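Local coordinates for protein methylocystis parvus OBBP MbnE (PDB 5ICQ) that probably binds the copper-chelating peptide methanobactin in the periplasm, as a solute-binding protein of family 5 serving its transport into the cell, at residues R377-E381 / K382-L386. Sequence-based numbering, arbitrary orientation.
Sequences RGASE and KERAL
S380 and E383 form a capping box at the start of helix 381-387, a compact example of how a loop hands its chain over to a helix. S380, the N-cap, holds OG between its backbone N and carbonyl carbon (chi1 67°), where it accepts from E383 N at 3.0 Å. The reciprocal bond, from S380 N to E383 OE2, is weak at 3.3 Å; the other carboxylate oxygen, OE1, pairs with R559 of helix 547-563, which helps to hold the carboxylate in place. This inner side is tightly packed: E383 CG lies 3.4 Å from S380 OG, and A379 CB meets E383 CB at 4.0 Å, while A379 also packs on L399. The outer side is looser. There K382 folds back at chi2 and chi3 to bring CE and NZ alongside S380 CB, while the exposed E381 carboxylate lies nearly parallel to the R384 guanidinium but well out of its plane, a long salt bridge of charge alone. R384 spans the two sides and grips A379 O side-on, NH2 in the carbonyl plane on a lone pair at 3.1 Å and NE above that plane at 3.0 Å; NH2 also reaches E400. A leucine here would probably leave A379 O without these two donors and E400 without this charged mate. One face of the guanidinium lies over A379 CB, which is 4.0 Å from R384 NE.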
loop_
_atom_site.group_PDB
_atom_site.type_symbol
_atom_site.label_atom_id
_atom_site.label_comp_id
_atom_site.label_asym_id
_atom_site.label_seq_id
_atom_site.Cartn_x
_atom_site.Cartn_y
_atom_site.Cartn_z
ATOM N N ARG A 377 7.946 -0.438 -22.298
ATOM C CA ARG A 377 6.902 0.104 -23.161
ATOM C C ARG A 377 7.353 1.457 -23.689
ATOM O O ARG A 377 7.732 2.333 -22.902
ATOM C CB ARG A 377 5.581 0.260 -22.398
ATOM C CG ARG A 377 5.088 -1.016 -21.733
ATOM C CD ARG A 377 3.719 -0.821 -21.099
ATOM N NE ARG A 377 3.097 -2.099 -20.763
ATOM C CZ ARG A 377 2.721 -2.459 -19.539
ATOM N NH1 ARG A 377 2.893 -1.634 -18.506
ATOM N NH2 ARG A 377 2.162 -3.649 -19.349
ATOM N N GLY A 378 7.320 1.630 -25.008
ATOM C CA GLY A 378 7.591 2.941 -25.575
ATOM C C GLY A 378 6.475 3.913 -25.226
ATOM O O GLY A 378 5.303 3.541 -25.144
ATOM N N ALA A 379 6.848 5.170 -24.991
ATOM C CA ALA A 379 5.847 6.174 -24.668
ATOM C C ALA A 379 4.876 6.339 -25.829
ATOM O O ALA A 379 5.276 6.416 -26.994
ATOM C CB ALA A 379 6.512 7.516 -24.347
ATOM N N SER A 380 3.593 6.398 -25.507
ATOM C CA SER A 380 2.604 6.580 -26.555
ATOM C C SER A 380 2.585 8.034 -27.028
ATOM O O SER A 380 3.204 8.918 -26.434
ATOM C CB SER A 380 1.227 6.180 -26.055
ATOM O OG SER A 380 0.805 7.089 -25.061
ATOM N N GLU A 381 1.850 8.282 -28.112
ATOM C CA GLU A 381 1.683 9.659 -28.569
ATOM C C GLU A 381 0.974 10.504 -27.518
ATOM O O GLU A 381 1.298 11.685 -27.343
ATOM C CB GLU A 381 0.928 9.694 -29.903
ATOM C CG GLU A 381 1.766 9.172 -31.057
ATOM C CD GLU A 381 3.154 9.803 -31.089
ATOM O OE1 GLU A 381 3.240 11.040 -31.264
ATOM O OE2 GLU A 381 4.156 9.070 -30.924
ATOM N N LYS A 382 0.027 9.910 -26.788
ATOM C CA LYS A 382 -0.655 10.643 -25.725
ATOM C C LYS A 382 0.291 10.924 -24.562
ATOM O O LYS A 382 0.209 11.984 -23.936
ATOM C CB LYS A 382 -1.879 9.873 -25.212
ATOM C CG LYS A 382 -3.055 9.742 -26.144
ATOM C CD LYS A 382 -2.710 9.063 -27.416
ATOM C CE LYS A 382 -2.161 7.725 -27.187
ATOM N NZ LYS A 382 -1.424 7.241 -28.338
ATOM N N GLU A 383 1.169 9.969 -24.236
ATOM C CA GLU A 383 2.179 10.227 -23.211
ATOM C C GLU A 383 3.094 11.366 -23.630
ATOM O O GLU A 383 3.430 12.241 -22.823
ATOM C CB GLU A 383 3.020 8.978 -22.950
ATOM C CG GLU A 383 2.384 7.910 -22.123
ATOM C CD GLU A 383 3.428 6.902 -21.677
ATOM O OE1 GLU A 383 4.261 7.272 -20.820
ATOM O OE2 GLU A 383 3.451 5.777 -22.224
ATOM N N ARG A 384 3.528 11.357 -24.888
ATOM C CA ARG A 384 4.438 12.397 -25.353
ATOM C C ARG A 384 3.766 13.763 -25.323
ATOM O O ARG A 384 4.411 14.768 -25.012
ATOM C CB ARG A 384 4.956 12.039 -26.751
ATOM C CG ARG A 384 5.900 10.815 -26.735
ATOM C CD ARG A 384 6.201 10.266 -28.145
ATOM N NE ARG A 384 6.596 8.853 -28.090
ATOM C CZ ARG A 384 7.854 8.407 -28.098
ATOM N NH1 ARG A 384 8.871 9.257 -28.183
ATOM N NH2 ARG A 384 8.098 7.097 -28.032
ATOM N N ALA A 385 2.461 13.812 -25.580
ATOM C CA ALA A 385 1.744 15.073 -25.480
ATOM C C ALA A 385 1.702 15.568 -24.036
ATOM O O ALA A 385 1.859 16.769 -23.790
ATOM C CB ALA A 385 0.332 14.929 -26.051
ATOM N N LEU A 386 1.496 14.658 -23.069
ATOM C CA LEU A 386 1.535 15.048 -21.658
ATOM C C LEU A 386 2.898 15.598 -21.272
ATOM O O LEU A 386 3.000 16.522 -20.451
ATOM C CB LEU A 386 1.210 13.855 -20.752
ATOM C CG LEU A 386 -0.237 13.392 -20.662
ATOM C CD1 LEU A 386 -0.339 12.185 -19.742
ATOM C CD2 LEU A 386 -1.131 14.520 -20.171
#